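Local coordinates for periplasmic zinc-binding protein troA (Treponema pallidum, PDB 1K0F) that binds zinc with high affinity and specificity in the periplasm and delivers it to the membrane permease of the TroABC ABC transporter for import into the cytoplasm, at residues V163-H168 and A204-R209; H197-L202 and E226-A231. All blocks are in the same frame, centred on the assembly; numbering follows the deposited sequence.

Contact 1. Residues V163-H168 and A204-R209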
# COMPACT_ATOMS: atom_id res chain seq x y z
N VAL A 163 -5.04 8.93 -16.45
CA VAL A 163 -5.59 9.74 -15.37
C VAL A 163 -6.39 8.81 -14.46
O VAL A 163 -7.46 8.35 -14.84
CB VAL A 163 -6.56 10.82 -15.90
CG1 VAL A 163 -7.16 11.59 -14.74
CG2 VAL A 163 -5.82 11.76 -16.84
N LEU A 164 -5.86 8.51 -13.28
CA LEU A 164 -6.56 7.62 -12.36
C LEU A 164 -7.16 8.32 -11.15
O LEU A 164 -6.48 9.05 -10.42
CB LEU A 164 -5.64 6.49 -11.90
CG LEU A 164 -5.97 5.74 -10.61
CD1 LEU A 164 -6.95 4.60 -10.86
CD2 LEU A 164 -4.67 5.20 -10.02
N VAL A 165 -8.45 8.09 -10.93
CA VAL A 165 -9.13 8.67 -9.79
C VAL A 165 -9.56 7.47 -8.95
O VAL A 165 -10.20 6.55 -9.45
CB VAL A 165 -10.37 9.50 -10.23
CG1 VAL A 165 -11.13 9.98 -9.01
CG2 VAL A 165 -9.92 10.69 -11.07
N THR A 166 -9.19 7.49 -7.68
CA THR A 166 -9.50 6.39 -6.78
C THR A 166 -10.10 6.84 -5.46
O THR A 166 -10.25 8.03 -5.20
CB THR A 166 -8.24 5.60 -6.48
OG1 THR A 166 -7.15 6.51 -6.30
CG2 THR A 166 -7.91 4.65 -7.63
N ALA A 167 -10.44 5.86 -4.62
CA ALA A 167 -11.02 6.10 -3.30
C ALA A 167 -10.30 7.18 -2.48
O ALA A 167 -10.93 8.12 -2.00
CB ALA A 167 -11.07 4.79 -2.52
N HIS A 168 -8.98 7.02 -2.29
CA HIS A 168 -8.18 8.00 -1.55
C HIS A 168 -6.78 8.22 -2.14
O HIS A 168 -6.29 7.40 -2.91
CB HIS A 168 -8.13 7.63 -0.04
CG HIS A 168 -7.08 6.63 0.33
ND1 HIS A 168 -7.04 5.36 -0.20
CD2 HIS A 168 -6.08 6.68 1.24
CE1 HIS A 168 -6.06 4.67 0.36
NE2 HIS A 168 -5.47 5.45 1.25
N ALA A 204 -17.23 16.41 -11.72
CA ALA A 204 -17.16 17.12 -12.99
C ALA A 204 -15.82 16.84 -13.67
O ALA A 204 -15.77 16.62 -14.87
CB ALA A 204 -17.34 18.62 -12.78
N PHE A 205 -14.75 16.84 -12.88
CA PHE A 205 -13.42 16.60 -13.41
C PHE A 205 -13.42 15.34 -14.25
O PHE A 205 -12.90 15.31 -15.36
CB PHE A 205 -12.42 16.45 -12.28
CG PHE A 205 -11.18 15.74 -12.69
CD1 PHE A 205 -10.29 16.35 -13.58
CD2 PHE A 205 -10.90 14.47 -12.21
CE1 PHE A 205 -9.12 15.70 -13.99
CE2 PHE A 205 -9.74 13.80 -12.60
CZ PHE A 205 -8.84 14.42 -13.50
N ILE A 206 -14.01 14.29 -13.69
CA ILE A 206 -14.11 12.99 -14.34
C ILE A 206 -15.07 13.07 -15.53
O ILE A 206 -14.90 12.35 -16.52
CB ILE A 206 -14.60 11.92 -13.32
CG1 ILE A 206 -13.60 11.78 -12.18
CG2 ILE A 206 -14.77 10.58 -14.02
CD1 ILE A 206 -14.22 11.25 -10.91
N ALA A 207 -16.07 13.94 -15.44
CA ALA A 207 -17.04 14.09 -16.52
C ALA A 207 -16.47 14.94 -17.65
O ALA A 207 -16.77 14.73 -18.82
CB ALA A 207 -18.32 14.71 -15.99
N GLN A 208 -15.64 15.91 -17.28
CA GLN A 208 -15.02 16.79 -18.24
C GLN A 208 -14.00 15.97 -19.03
O GLN A 208 -14.07 15.90 -20.25
CB GLN A 208 -14.33 17.94 -17.52
CG GLN A 208 -15.04 19.27 -17.70
CD GLN A 208 -15.37 19.96 -16.39
OE1 GLN A 208 -16.35 20.71 -16.30
NE2 GLN A 208 -14.55 19.72 -15.37
N ARG A 209 -13.07 15.34 -18.31
CA ARG A 209 -12.05 14.52 -18.94
C ARG A 209 -12.63 13.21 -19.45
O ARG A 209 -11.95 12.44 -20.14
CB ARG A 209 -10.91 14.25 -17.95
CG ARG A 209 -10.49 15.47 -17.15
CD ARG A 209 -9.61 16.40 -17.97
NE ARG A 209 -8.49 15.68 -18.56
CZ ARG A 209 -7.44 15.24 -17.87
NH1 ARG A 209 -7.37 15.45 -16.56
NH2 ARG A 209 -6.45 14.60 -18.48

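Contact 2. Residues H197-L202 and E226-A231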
# COMPACT_ATOMS: atom_id res chain seq x y z
N HIS A 197 -18.03 19.76 -1.70
CA HIS A 197 -17.36 20.59 -2.70
C HIS A 197 -16.27 19.79 -3.39
O HIS A 197 -16.07 19.89 -4.59
CB HIS A 197 -16.72 21.82 -2.04
CG HIS A 197 -15.31 22.07 -2.48
ND1 HIS A 197 -14.25 21.28 -2.08
CD2 HIS A 197 -14.78 23.03 -3.28
CE1 HIS A 197 -13.13 21.74 -2.61
NE2 HIS A 197 -13.43 22.80 -3.35
N ASP A 198 -15.55 18.99 -2.61
CA ASP A 198 -14.48 18.18 -3.16
C ASP A 198 -15.01 17.12 -4.14
O ASP A 198 -14.51 17.00 -5.25
CB ASP A 198 -13.70 17.52 -2.02
CG ASP A 198 -12.81 18.50 -1.29
OD1 ASP A 198 -11.95 19.14 -1.94
OD2 ASP A 198 -12.95 18.64 -0.05
N MET A 199 -16.03 16.36 -3.74
CA MET A 199 -16.60 15.33 -4.62
C MET A 199 -17.15 15.97 -5.87
O MET A 199 -16.98 15.46 -6.98
CB MET A 199 -17.72 14.56 -3.92
CG MET A 199 -18.46 13.61 -4.85
SD MET A 199 -19.64 12.54 -4.00
CE MET A 199 -18.60 11.73 -2.78
N GLN A 200 -17.86 17.08 -5.67
CA GLN A 200 -18.45 17.84 -6.76
C GLN A 200 -17.42 18.06 -7.86
O GLN A 200 -17.60 17.65 -9.00
CB GLN A 200 -18.91 19.19 -6.23
CG GLN A 200 -20.30 19.57 -6.64
CD GLN A 200 -21.33 18.67 -6.02
OE1 GLN A 200 -21.84 17.75 -6.65
NE2 GLN A 200 -21.65 18.94 -4.75
N GLU A 201 -16.33 18.73 -7.49
CA GLU A 201 -15.26 19.03 -8.42
C GLU A 201 -14.76 17.76 -9.10
O GLU A 201 -14.72 17.68 -10.32
CB GLU A 201 -14.11 19.72 -7.68
CG GLU A 201 -14.57 20.87 -6.78
CD GLU A 201 -13.47 21.84 -6.42
OE1 GLU A 201 -13.45 22.95 -7.00
OE2 GLU A 201 -12.63 21.51 -5.55
N LEU A 202 -14.39 16.77 -8.30
CA LEU A 202 -13.90 15.52 -8.84
C LEU A 202 -14.91 14.90 -9.80
O LEU A 202 -14.54 14.35 -10.83
CB LEU A 202 -13.60 14.54 -7.71
CG LEU A 202 -12.80 13.32 -8.16
CD1 LEU A 202 -11.61 13.77 -9.00
CD2 LEU A 202 -12.34 12.54 -6.94
N GLU A 226 -18.80 5.08 -5.31
CA GLU A 226 -20.02 4.84 -6.06
C GLU A 226 -20.87 6.10 -6.04
O GLU A 226 -21.70 6.31 -6.93
CB GLU A 226 -20.82 3.71 -5.45
CG GLU A 226 -20.06 2.42 -5.30
CD GLU A 226 -20.95 1.22 -5.44
OE1 GLU A 226 -22.14 1.28 -5.02
OE2 GLU A 226 -20.48 0.20 -5.98
N ALA A 227 -20.69 6.91 -5.01
CA ALA A 227 -21.44 8.15 -4.87
C ALA A 227 -20.85 9.16 -5.84
O ALA A 227 -21.56 9.96 -6.44
CB ALA A 227 -21.34 8.67 -3.45
N LEU A 228 -19.54 9.11 -5.98
CA LEU A 228 -18.85 9.99 -6.89
C LEU A 228 -19.33 9.56 -8.26
O LEU A 228 -19.66 10.39 -9.10
CB LEU A 228 -17.34 9.81 -6.78
CG LEU A 228 -16.47 10.33 -7.93
CD1 LEU A 228 -16.92 11.72 -8.37
CD2 LEU A 228 -15.02 10.35 -7.47
N ARG A 229 -19.38 8.26 -8.46
CA ARG A 229 -19.83 7.69 -9.73
C ARG A 229 -21.17 8.28 -10.15
O ARG A 229 -21.35 8.66 -11.31
CB ARG A 229 -19.94 6.17 -9.60
CG ARG A 229 -19.76 5.44 -10.91
CD ARG A 229 -21.09 5.13 -11.56
NE ARG A 229 -22.16 4.99 -10.57
CZ ARG A 229 -22.12 4.14 -9.55
NH1 ARG A 229 -21.06 3.35 -9.37
NH2 ARG A 229 -23.13 4.07 -8.70
N ASP A 230 -22.11 8.37 -9.20
CA ASP A 230 -23.44 8.92 -9.46
C ASP A 230 -23.37 10.42 -9.71
O ASP A 230 -24.12 10.96 -10.52
CB ASP A 230 -24.36 8.67 -8.28
CG ASP A 230 -24.48 7.23 -7.97
OD1 ASP A 230 -24.15 6.42 -8.87
OD2 ASP A 230 -24.91 6.91 -6.85
N ALA A 231 -22.48 11.09 -8.98
CA ALA A 231 -22.30 12.52 -9.14
C ALA A 231 -21.79 12.73 -10.56
O ALA A 231 -22.19 13.68 -11.24
CB ALA A 231 -21.29 13.03 -8.13

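Contact 1. Residues V163-H168 and A204-R209
Val163 and Val165 take the same rotamer, with CG1 anti to the backbone N (chi1 177° and 175°), and Phe205 has its CG anti to its own N. Both valines direct CB toward helix 204-208, and the phenylalanine directs its CB toward the strand. The ring meets the valines with its edge. Val163 CG1 lies 3.5 Å from Phe205 CZ, near the ring plane. Val165 CG2 approaches Phe205 CE2, in plane, at 3.5 Å. Thus one methyl from each valine lines the same rim of the ring. The other methyls have separate partners. Val165 CG1 packs on Ile206 CD1 at 3.8 Å, where the two side chains cross obliquely. Val163 CG2 touches Arg209 NH2 at 3.3 Å, and these side chains cross at about a right angle. The arginine chain bends at chi2 and chi3, and its NH1 forms a salt bridge with Glu181. The guanidinium is therefore held by charge at the outer margin of an otherwise apolar contact. Strand and helix axes approach to 10.6 Å and run roughly antiparallel, with 150° between their directions. Strand 163-166 makes backbone hydrogen bonds with Lys183 and Phe215. Beyond it the chain turns at Ala167 and reaches His168, a zinc-binding residue whose site is empty in this zinc-free structure. The arrangement is a helix packed on parallel strands, as in the alpha/beta lobes of family 9 solute-binding proteins.

Contact 2. Residues H197-L202 and E226-A231
Leu202 and Leu228 form the tight part of this helix pair. Leu202 CD2 and Leu228 CD2 are 3.5 Å apart, and the two side chains cross at about a right angle. Both residues are buried. The second methyl of Leu228 turns to the backbone of the other helix: its CD1 lies 4.0 Å from Met199 O. Met199 covers the more open part. Its chain is extended through chi1 and chi2, then bends at chi3 (-56°), which sets the position of CE. The sulfur rests against backbone, with Met199 SD 3.9 Å from Leu228 CA. The methyl Met199 CE reaches Ala227 CB at 4.2 Å. Ala231 CB stands 4.4 Å from Met199 CG, so this flank is touched lightly. Met199, Ala227 and Ala231 are all partly exposed. Polar side chains at the margin form no hydrogen bond between the two segments. Among them, Arg229 NH2 forms a salt bridge with Asp230 OD1 at 2.6 Å, on the syn side but tilted out of the carboxylate plane, within helix 226-231 itself. Ala231 directs its CB toward the other helix, whereas Ala227 meets the end of the methionine, through SD and CE. The axes come within 9.3 Å at 57°. Leu185, in the loop after strand 181-184, touches Met199, Leu202 and Leu228. Leu228 also packs on Ala203 and Ile206, so helix 225-233 lies against helix 196-208 through more than one turn.

Of the four segments, strand 163-166 comes first, well after the N-terminal sheet of strands 4-7, 25-28, 54-57 and 78-81. The chain then passes through helix 172-178 and strand 181-184 to helix 196-208. Contact 1 closes this loop when the end of that helix returns to the strand. Contact 2 starts earlier on the same helix, at 197-202, and closes a second loop through strand 213-217 to helix 225-233. The segments alternate along the chain, so the two loops cross. They share one apolar core: Val165 CG1 touches Leu202 CD2 at 3.5 Å, and Ile206 CD1 touches Leu228 CD2 at 3.6 Å. Helix 196-208 thereby joins strand 163-166 to helix 225-233.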